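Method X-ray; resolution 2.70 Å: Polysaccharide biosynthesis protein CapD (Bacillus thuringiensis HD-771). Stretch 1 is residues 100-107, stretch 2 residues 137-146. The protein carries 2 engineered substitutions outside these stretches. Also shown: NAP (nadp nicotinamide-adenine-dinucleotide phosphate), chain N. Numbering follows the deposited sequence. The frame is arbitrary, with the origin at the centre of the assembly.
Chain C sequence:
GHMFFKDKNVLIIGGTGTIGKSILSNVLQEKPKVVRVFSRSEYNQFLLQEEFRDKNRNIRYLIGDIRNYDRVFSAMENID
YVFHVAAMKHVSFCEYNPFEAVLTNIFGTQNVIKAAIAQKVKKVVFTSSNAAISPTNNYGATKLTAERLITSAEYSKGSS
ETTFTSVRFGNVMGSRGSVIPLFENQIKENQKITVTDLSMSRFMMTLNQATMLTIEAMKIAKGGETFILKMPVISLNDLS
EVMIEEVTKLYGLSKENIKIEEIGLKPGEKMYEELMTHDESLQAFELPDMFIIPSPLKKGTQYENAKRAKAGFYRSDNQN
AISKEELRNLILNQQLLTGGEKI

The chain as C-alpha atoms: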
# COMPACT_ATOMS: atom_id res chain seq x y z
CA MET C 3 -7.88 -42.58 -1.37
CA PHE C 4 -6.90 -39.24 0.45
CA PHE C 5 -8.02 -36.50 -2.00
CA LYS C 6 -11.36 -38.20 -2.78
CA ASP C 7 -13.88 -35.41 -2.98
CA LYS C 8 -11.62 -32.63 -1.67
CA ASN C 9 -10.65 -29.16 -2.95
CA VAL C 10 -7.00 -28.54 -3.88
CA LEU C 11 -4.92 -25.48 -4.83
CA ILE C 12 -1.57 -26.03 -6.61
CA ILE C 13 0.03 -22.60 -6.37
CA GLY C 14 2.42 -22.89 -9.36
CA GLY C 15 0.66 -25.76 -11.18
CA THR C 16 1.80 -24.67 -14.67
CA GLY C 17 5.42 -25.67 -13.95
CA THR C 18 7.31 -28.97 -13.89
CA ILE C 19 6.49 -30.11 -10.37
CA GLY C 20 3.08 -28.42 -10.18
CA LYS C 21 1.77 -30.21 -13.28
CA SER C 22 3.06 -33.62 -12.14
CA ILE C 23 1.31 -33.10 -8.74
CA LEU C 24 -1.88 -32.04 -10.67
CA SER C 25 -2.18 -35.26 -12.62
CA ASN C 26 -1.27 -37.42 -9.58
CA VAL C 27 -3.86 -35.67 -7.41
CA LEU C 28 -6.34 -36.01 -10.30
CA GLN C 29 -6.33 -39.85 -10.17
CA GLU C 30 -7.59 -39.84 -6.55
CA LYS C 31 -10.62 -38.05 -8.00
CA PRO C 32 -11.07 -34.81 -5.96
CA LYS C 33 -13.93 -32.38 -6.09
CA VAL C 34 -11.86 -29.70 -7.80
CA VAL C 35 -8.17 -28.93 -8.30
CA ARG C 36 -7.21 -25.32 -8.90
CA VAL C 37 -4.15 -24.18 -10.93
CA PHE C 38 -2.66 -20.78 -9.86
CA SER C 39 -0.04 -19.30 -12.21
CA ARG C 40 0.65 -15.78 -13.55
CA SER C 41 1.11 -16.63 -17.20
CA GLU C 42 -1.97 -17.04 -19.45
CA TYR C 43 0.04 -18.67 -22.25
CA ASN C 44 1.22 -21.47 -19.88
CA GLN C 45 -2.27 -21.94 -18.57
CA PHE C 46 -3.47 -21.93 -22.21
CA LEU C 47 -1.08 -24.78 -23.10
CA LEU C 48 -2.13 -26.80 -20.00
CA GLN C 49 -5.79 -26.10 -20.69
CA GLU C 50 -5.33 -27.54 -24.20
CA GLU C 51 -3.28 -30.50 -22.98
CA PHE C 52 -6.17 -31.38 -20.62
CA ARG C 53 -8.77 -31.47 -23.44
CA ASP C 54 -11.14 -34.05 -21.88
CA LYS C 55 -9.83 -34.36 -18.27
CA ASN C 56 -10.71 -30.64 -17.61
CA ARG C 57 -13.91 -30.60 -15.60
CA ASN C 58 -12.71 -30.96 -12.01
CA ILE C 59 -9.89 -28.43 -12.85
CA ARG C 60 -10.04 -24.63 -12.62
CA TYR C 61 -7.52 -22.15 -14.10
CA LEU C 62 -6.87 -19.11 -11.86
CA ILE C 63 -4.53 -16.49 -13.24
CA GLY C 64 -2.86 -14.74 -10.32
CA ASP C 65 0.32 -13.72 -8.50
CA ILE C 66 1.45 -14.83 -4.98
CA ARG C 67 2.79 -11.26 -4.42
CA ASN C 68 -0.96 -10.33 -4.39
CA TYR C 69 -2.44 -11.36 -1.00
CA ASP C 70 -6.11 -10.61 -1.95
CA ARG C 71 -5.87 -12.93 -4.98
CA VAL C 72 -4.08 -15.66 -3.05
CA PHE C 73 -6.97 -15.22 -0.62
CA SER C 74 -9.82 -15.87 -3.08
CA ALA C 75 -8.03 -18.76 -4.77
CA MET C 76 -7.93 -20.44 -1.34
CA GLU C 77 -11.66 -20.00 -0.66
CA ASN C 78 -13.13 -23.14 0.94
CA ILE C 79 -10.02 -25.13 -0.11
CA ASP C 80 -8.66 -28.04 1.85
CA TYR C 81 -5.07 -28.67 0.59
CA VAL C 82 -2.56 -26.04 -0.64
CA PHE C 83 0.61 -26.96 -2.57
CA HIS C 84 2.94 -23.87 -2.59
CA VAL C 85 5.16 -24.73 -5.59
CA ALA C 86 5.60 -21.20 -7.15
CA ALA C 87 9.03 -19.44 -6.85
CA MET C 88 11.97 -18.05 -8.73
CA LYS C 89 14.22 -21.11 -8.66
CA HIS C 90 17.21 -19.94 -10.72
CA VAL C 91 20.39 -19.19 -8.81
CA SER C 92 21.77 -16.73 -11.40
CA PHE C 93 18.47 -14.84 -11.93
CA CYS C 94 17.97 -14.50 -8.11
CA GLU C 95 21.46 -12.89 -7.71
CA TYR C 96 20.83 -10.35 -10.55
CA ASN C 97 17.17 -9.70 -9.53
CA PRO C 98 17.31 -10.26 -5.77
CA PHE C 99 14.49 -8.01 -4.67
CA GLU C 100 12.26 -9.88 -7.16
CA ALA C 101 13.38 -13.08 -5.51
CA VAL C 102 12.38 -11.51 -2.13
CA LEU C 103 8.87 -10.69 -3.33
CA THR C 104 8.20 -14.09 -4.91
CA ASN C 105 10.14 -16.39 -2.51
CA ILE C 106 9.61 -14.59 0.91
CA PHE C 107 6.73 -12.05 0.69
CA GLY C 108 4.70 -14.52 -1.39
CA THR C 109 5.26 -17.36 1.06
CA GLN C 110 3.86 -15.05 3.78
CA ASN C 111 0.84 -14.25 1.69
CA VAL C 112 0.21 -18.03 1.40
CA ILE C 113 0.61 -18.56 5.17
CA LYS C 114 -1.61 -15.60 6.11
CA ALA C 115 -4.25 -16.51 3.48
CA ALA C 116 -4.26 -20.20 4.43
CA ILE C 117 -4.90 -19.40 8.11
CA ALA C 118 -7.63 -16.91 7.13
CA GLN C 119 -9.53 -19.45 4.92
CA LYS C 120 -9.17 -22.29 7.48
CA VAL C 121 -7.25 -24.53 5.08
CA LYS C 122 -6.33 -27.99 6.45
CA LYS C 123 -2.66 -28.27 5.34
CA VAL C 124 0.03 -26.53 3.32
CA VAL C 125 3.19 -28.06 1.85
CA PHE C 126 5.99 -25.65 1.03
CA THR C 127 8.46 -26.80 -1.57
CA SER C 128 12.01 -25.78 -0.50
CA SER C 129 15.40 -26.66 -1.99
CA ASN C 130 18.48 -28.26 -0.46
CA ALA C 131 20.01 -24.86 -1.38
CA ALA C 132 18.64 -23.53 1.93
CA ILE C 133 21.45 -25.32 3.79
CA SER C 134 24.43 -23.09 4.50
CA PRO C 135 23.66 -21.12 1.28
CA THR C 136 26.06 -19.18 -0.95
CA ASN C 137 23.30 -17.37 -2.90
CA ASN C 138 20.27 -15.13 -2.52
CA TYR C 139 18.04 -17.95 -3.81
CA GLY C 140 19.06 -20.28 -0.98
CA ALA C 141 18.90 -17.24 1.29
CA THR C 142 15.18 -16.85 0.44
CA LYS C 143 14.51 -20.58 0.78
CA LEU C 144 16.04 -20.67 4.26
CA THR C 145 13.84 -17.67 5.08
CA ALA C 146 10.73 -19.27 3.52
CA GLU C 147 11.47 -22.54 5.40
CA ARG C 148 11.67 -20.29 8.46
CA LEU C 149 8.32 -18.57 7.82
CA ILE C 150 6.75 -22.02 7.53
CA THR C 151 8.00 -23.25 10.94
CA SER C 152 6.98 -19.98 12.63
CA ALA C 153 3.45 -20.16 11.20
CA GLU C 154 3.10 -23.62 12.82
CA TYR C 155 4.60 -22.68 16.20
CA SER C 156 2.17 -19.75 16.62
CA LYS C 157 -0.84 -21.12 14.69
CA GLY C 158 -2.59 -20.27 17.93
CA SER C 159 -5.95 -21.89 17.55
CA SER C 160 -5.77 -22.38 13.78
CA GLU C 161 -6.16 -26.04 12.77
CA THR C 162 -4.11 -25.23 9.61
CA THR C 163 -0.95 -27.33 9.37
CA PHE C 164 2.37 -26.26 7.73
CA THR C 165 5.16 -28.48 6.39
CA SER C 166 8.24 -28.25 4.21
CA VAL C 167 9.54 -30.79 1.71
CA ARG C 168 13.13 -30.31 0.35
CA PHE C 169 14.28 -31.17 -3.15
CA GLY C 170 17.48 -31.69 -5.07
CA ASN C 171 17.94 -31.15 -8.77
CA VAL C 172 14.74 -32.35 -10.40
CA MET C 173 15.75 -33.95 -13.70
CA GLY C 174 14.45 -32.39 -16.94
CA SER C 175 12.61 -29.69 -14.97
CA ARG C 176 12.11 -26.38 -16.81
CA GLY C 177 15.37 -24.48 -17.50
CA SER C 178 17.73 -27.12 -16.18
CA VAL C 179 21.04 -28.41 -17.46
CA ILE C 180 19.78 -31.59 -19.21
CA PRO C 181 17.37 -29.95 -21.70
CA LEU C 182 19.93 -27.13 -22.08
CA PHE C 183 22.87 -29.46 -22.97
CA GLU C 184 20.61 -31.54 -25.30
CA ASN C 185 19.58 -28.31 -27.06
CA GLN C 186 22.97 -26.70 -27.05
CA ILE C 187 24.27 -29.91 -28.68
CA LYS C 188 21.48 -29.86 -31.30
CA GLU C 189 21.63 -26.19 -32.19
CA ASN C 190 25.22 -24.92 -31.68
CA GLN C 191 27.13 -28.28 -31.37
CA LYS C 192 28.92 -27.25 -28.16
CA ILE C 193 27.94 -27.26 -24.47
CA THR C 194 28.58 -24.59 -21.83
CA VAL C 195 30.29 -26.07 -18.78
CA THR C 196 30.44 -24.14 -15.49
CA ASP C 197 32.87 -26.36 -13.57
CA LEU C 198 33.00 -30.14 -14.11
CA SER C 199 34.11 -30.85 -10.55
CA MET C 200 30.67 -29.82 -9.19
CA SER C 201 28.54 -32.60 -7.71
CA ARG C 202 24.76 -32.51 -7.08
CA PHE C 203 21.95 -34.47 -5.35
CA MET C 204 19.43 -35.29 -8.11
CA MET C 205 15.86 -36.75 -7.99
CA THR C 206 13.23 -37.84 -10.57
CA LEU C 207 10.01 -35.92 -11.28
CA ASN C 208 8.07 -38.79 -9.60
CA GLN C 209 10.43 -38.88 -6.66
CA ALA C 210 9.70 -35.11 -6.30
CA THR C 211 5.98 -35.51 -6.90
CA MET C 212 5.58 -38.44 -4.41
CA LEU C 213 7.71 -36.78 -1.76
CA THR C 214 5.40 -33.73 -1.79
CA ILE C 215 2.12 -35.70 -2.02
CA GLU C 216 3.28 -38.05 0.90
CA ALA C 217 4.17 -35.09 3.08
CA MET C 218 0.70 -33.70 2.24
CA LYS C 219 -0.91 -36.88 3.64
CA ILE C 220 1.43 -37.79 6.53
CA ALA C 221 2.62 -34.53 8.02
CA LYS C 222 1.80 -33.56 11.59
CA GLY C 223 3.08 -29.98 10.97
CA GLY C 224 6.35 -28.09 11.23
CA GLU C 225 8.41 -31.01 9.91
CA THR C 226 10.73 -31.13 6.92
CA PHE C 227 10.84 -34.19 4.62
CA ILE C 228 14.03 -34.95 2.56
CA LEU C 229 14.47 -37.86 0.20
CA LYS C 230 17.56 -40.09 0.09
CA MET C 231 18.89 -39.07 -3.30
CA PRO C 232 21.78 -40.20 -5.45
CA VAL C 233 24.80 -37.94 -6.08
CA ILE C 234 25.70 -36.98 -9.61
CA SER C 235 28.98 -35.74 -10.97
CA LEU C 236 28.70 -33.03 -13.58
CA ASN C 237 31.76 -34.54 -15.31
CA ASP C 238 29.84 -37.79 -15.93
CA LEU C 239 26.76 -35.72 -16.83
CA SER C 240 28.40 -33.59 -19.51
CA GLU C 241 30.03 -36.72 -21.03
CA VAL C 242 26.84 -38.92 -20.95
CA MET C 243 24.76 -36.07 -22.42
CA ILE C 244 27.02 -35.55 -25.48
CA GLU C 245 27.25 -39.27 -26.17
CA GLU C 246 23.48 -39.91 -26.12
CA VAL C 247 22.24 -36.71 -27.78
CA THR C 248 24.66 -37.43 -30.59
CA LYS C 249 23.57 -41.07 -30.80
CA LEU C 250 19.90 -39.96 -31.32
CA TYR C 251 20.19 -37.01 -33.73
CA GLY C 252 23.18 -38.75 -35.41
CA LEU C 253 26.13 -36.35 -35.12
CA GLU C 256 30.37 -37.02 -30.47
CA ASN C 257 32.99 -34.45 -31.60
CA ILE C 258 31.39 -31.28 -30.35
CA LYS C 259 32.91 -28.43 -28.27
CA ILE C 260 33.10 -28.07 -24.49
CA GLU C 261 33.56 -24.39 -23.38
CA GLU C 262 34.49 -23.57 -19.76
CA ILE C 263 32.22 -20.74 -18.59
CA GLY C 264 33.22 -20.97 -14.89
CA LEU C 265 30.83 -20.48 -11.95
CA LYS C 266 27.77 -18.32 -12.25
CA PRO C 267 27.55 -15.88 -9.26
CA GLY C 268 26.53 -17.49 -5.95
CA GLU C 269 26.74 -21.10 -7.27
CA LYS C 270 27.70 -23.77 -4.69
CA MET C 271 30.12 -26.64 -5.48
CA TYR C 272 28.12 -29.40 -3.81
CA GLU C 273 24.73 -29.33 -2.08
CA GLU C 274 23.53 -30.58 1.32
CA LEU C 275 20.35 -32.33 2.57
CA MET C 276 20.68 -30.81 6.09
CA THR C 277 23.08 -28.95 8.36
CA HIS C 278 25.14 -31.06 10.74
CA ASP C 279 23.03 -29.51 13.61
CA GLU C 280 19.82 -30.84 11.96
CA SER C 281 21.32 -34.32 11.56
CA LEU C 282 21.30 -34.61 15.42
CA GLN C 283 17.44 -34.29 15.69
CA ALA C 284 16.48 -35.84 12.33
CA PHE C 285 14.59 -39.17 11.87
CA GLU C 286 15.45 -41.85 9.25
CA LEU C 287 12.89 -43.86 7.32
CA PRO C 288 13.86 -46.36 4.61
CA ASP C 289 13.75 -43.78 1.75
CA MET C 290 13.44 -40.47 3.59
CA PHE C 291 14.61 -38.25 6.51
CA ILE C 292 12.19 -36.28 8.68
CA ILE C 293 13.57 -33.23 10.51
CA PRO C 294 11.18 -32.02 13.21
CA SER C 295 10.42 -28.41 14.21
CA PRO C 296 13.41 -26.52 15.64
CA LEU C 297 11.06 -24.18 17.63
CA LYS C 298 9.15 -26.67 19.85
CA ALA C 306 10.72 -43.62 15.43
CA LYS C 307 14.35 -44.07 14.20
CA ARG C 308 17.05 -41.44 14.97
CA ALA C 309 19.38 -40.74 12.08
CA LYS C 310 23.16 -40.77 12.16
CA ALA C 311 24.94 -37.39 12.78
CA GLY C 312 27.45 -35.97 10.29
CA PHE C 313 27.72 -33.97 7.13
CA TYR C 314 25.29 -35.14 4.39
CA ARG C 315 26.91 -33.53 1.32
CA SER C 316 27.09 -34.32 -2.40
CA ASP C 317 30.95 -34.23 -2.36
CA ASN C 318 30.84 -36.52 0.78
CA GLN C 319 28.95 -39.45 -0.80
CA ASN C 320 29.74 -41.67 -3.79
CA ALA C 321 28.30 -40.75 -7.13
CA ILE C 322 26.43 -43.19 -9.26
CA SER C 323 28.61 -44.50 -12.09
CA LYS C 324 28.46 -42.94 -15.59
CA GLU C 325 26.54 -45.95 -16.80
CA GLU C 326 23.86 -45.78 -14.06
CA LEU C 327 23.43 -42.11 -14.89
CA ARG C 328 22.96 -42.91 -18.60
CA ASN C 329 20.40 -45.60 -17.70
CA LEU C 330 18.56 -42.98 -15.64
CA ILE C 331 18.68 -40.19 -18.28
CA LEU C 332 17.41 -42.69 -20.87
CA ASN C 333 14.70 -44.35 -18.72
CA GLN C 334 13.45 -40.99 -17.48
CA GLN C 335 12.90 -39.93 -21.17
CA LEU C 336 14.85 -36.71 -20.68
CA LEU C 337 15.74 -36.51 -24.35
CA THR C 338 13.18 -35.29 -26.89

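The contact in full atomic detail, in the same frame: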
# COMPACT_ATOMS: atom_id res chain seq x y z
N GLU C 100 13.32 -9.09 -6.55
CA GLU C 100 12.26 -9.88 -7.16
C GLU C 100 12.18 -11.24 -6.50
O GLU C 100 11.10 -11.72 -6.18
CB GLU C 100 12.51 -10.08 -8.65
CG GLU C 100 12.44 -8.80 -9.46
CD GLU C 100 11.01 -8.32 -9.63
OE1 GLU C 100 10.18 -9.12 -10.14
OE2 GLU C 100 10.71 -7.17 -9.22
N ALA C 101 13.34 -11.85 -6.28
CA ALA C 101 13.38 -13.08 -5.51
C ALA C 101 12.78 -12.94 -4.08
O ALA C 101 12.13 -13.87 -3.59
CB ALA C 101 14.81 -13.59 -5.44
N VAL C 102 12.98 -11.78 -3.45
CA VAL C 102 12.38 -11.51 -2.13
C VAL C 102 10.86 -11.50 -2.23
O VAL C 102 10.21 -12.12 -1.40
CB VAL C 102 12.81 -10.15 -1.48
CG1 VAL C 102 12.11 -9.92 -0.15
CG2 VAL C 102 14.31 -10.11 -1.25
N LEU C 103 10.31 -10.79 -3.21
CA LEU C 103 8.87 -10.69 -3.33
C LEU C 103 8.23 -12.08 -3.60
O LEU C 103 7.31 -12.50 -2.91
CB LEU C 103 8.47 -9.67 -4.42
CG LEU C 103 8.86 -8.18 -4.20
CD1 LEU C 103 8.42 -7.26 -5.33
CD2 LEU C 103 8.31 -7.64 -2.89
N THR C 104 8.78 -12.82 -4.55
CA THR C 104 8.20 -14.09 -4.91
C THR C 104 8.49 -15.18 -3.85
O THR C 104 7.56 -15.87 -3.40
CB THR C 104 8.66 -14.48 -6.33
OG1 THR C 104 8.23 -13.47 -7.27
CG2 THR C 104 8.09 -15.82 -6.78
N ASN C 105 9.75 -15.31 -3.43
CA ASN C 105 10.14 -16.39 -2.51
C ASN C 105 9.82 -16.15 -1.01
O ASN C 105 9.46 -17.12 -0.31
CB ASN C 105 11.63 -16.77 -2.69
CG ASN C 105 11.94 -17.42 -4.05
OD1 ASN C 105 11.05 -17.66 -4.87
ND2 ASN C 105 13.22 -17.71 -4.29
N ILE C 106 9.93 -14.90 -0.51
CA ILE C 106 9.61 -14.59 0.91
C ILE C 106 8.20 -14.00 1.06
O ILE C 106 7.32 -14.66 1.66
CB ILE C 106 10.65 -13.64 1.57
CG1 ILE C 106 12.05 -14.25 1.50
CG2 ILE C 106 10.28 -13.33 3.02
CD1 ILE C 106 13.17 -13.28 1.83
N PHE C 107 7.99 -12.80 0.51
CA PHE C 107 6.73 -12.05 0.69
C PHE C 107 5.54 -12.87 0.22
O PHE C 107 4.49 -12.87 0.87
CB PHE C 107 6.76 -10.65 0.02
CG PHE C 107 5.44 -9.86 0.11
CD1 PHE C 107 4.82 -9.60 1.36
CD2 PHE C 107 4.80 -9.37 -1.05
CE1 PHE C 107 3.62 -8.88 1.45
CE2 PHE C 107 3.60 -8.64 -0.96
CZ PHE C 107 3.02 -8.39 0.30
N ASN C 137 24.05 -18.24 -2.00
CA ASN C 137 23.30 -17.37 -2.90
C ASN C 137 22.01 -16.85 -2.28
O ASN C 137 21.50 -17.39 -1.25
CB ASN C 137 23.02 -18.04 -4.24
CG ASN C 137 22.42 -19.43 -4.09
OD1 ASN C 137 21.33 -19.59 -3.54
ND2 ASN C 137 23.11 -20.44 -4.60
N ASN C 138 21.49 -15.81 -2.93
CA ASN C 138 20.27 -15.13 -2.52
C ASN C 138 19.12 -16.10 -2.63
O ASN C 138 18.25 -16.10 -1.78
CB ASN C 138 20.03 -13.87 -3.36
CG ASN C 138 18.82 -13.06 -2.92
OD1 ASN C 138 18.65 -12.76 -1.74
ND2 ASN C 138 17.98 -12.70 -3.86
N TYR C 139 19.14 -16.97 -3.64
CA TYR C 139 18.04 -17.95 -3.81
C TYR C 139 17.92 -18.83 -2.57
O TYR C 139 16.85 -18.89 -1.94
CB TYR C 139 18.21 -18.80 -5.09
CG TYR C 139 17.27 -19.97 -5.13
CD1 TYR C 139 15.90 -19.78 -5.05
CD2 TYR C 139 17.75 -21.26 -5.22
CE1 TYR C 139 15.03 -20.86 -5.06
CE2 TYR C 139 16.89 -22.34 -5.25
CZ TYR C 139 15.54 -22.14 -5.17
OH TYR C 139 14.70 -23.26 -5.21
N GLY C 140 19.02 -19.47 -2.20
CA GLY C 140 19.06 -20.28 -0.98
C GLY C 140 18.87 -19.45 0.29
O GLY C 140 18.40 -19.97 1.31
N ALA C 141 19.26 -18.18 0.23
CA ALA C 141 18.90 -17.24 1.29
C ALA C 141 17.39 -17.11 1.47
O ALA C 141 16.91 -17.20 2.58
CB ALA C 141 19.53 -15.88 1.06
N THR C 142 16.66 -16.93 0.38
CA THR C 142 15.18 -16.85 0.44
C THR C 142 14.55 -18.20 0.82
O THR C 142 13.50 -18.23 1.46
CB THR C 142 14.53 -16.37 -0.88
OG1 THR C 142 14.83 -17.26 -1.96
CG2 THR C 142 15.01 -15.02 -1.26
N LYS C 143 15.14 -19.31 0.42
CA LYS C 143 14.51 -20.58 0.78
C LYS C 143 14.70 -20.90 2.28
O LYS C 143 13.75 -21.36 2.95
CB LYS C 143 14.99 -21.72 -0.12
CG LYS C 143 14.38 -21.63 -1.53
CD LYS C 143 12.87 -21.81 -1.54
CE LYS C 143 12.42 -22.44 -2.86
NZ LYS C 143 10.97 -22.29 -3.21
N LEU C 144 15.87 -20.62 2.82
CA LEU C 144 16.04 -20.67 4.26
C LEU C 144 14.99 -19.82 4.96
O LEU C 144 14.32 -20.29 5.89
CB LEU C 144 17.44 -20.20 4.65
CG LEU C 144 17.87 -20.37 6.10
CD1 LEU C 144 17.62 -21.78 6.61
CD2 LEU C 144 19.35 -20.07 6.20
N THR C 145 14.82 -18.58 4.49
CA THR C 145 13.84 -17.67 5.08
C THR C 145 12.41 -18.19 4.94
O THR C 145 11.67 -18.23 5.91
CB THR C 145 13.98 -16.26 4.50
OG1 THR C 145 15.18 -15.68 5.02
CG2 THR C 145 12.82 -15.37 4.88
N ALA C 146 12.03 -18.60 3.73
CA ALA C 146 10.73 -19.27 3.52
C ALA C 146 10.52 -20.45 4.46
O ALA C 146 9.62 -20.42 5.28
CB ALA C 146 10.57 -19.70 2.08
PA NAP N . 8.88 -24.07 -12.52
O1A NAP N . 8.73 -25.06 -13.64
O2A NAP N . 9.55 -22.78 -12.87
O5B NAP N . 7.47 -23.77 -11.85
C5B NAP N . 7.21 -22.49 -11.28
C4B NAP N . 5.70 -22.29 -11.14
O4B NAP N . 5.37 -21.13 -10.39
C3B NAP N . 5.08 -22.08 -12.49
O3B NAP N . 3.78 -22.64 -12.38
C2B NAP N . 5.08 -20.58 -12.63
O2B NAP N . 4.15 -20.23 -13.64
C1B NAP N . 4.71 -20.15 -11.21
N9A NAP N . 5.10 -18.79 -10.69
C8A NAP N . 6.30 -18.14 -10.74
N7A NAP N . 6.24 -16.91 -10.12
C5A NAP N . 4.99 -16.78 -9.64
C6A NAP N . 4.21 -15.77 -8.89
N6A NAP N . 4.74 -14.61 -8.50
N1A NAP N . 2.92 -16.03 -8.60
C2A NAP N . 2.32 -17.18 -8.98
N3A NAP N . 2.96 -18.14 -9.66
C4A NAP N . 4.26 -18.01 -10.02
O3 NAP N . 9.63 -24.70 -11.24
PN NAP N . 9.66 -26.25 -10.76
O1N NAP N . 8.32 -26.93 -10.97
O2N NAP N . 10.92 -26.88 -11.27
O5D NAP N . 9.95 -26.08 -9.21
C5D NAP N . 8.87 -25.92 -8.33
C4D NAP N . 9.38 -25.65 -6.92
O4D NAP N . 10.38 -26.62 -6.62
C3D NAP N . 10.00 -24.27 -6.62
O3D NAP N . 9.44 -23.77 -5.40
C2D NAP N . 11.48 -24.53 -6.46
O2D NAP N . 12.08 -23.66 -5.49
C1D NAP N . 11.50 -25.98 -6.00
N1N NAP N . 12.73 -26.72 -6.32
C2N NAP N . 12.94 -27.08 -7.59
C3N NAP N . 14.06 -27.78 -8.01
C7N NAP N . 14.30 -28.15 -9.44
O7N NAP N . 15.40 -28.60 -9.74
N7N NAP N . 13.37 -27.97 -10.38
C4N NAP N . 15.06 -28.19 -7.00
C5N NAP N . 14.74 -27.73 -5.65
C6N NAP N . 13.58 -27.04 -5.35
P2B NAP N . 4.17 -18.77 -14.33
O1X NAP N . 3.23 -19.04 -15.49
O2X NAP N . 3.53 -17.83 -13.33
O3X NAP N . 5.64 -18.45 -14.67

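A single hydrogen bond joins these two helices, and its acceptor is itself committed to its own helix. Asn105 ND2 donates to Thr142 OG1 at 2.9 Å, with a nearly straight N-H...O angle of 163°, while Thr142 OG1 donates to the backbone O of Tyr139, 2.6 Å away, one turn earlier. The hydroxyl therefore acts as a relay: its proton is spent on the local carbonyl, leaving the oxygen free to accept across the interface. A hydroxyl can donate and accept at once, so one threonine can satisfy its own helix and still bind a neighbouring one. With Thr142 in the p rotamer, its CG2 packs 3.9 Å from Ala101 O and 4.0 Å from Ile106 CD1.

Around this polar centre the helices run 26° from parallel, with axes 8.7 Å apart at closest approach. Two alanines lie in the contact: Ala101 CB is 3.7 Å from Asn138 ND2, and Ala146 CB is 3.7 Å from Asn105 O. Ile106 points sideways at its CA-to-CB bond, yet its side chain reaches in, CG1 coming within 3.6 Å of Thr145 CG2. Asn105 ND2 meets the edge of the Tyr139 ring, 3.5 Å from CD1.

Helix 138-146 also holds the cofactor: Tyr139 OH hydrogen-bonds NADP O2D at 2.7 Å and Lys143 NZ donates to NADP O3D at 3.1 Å.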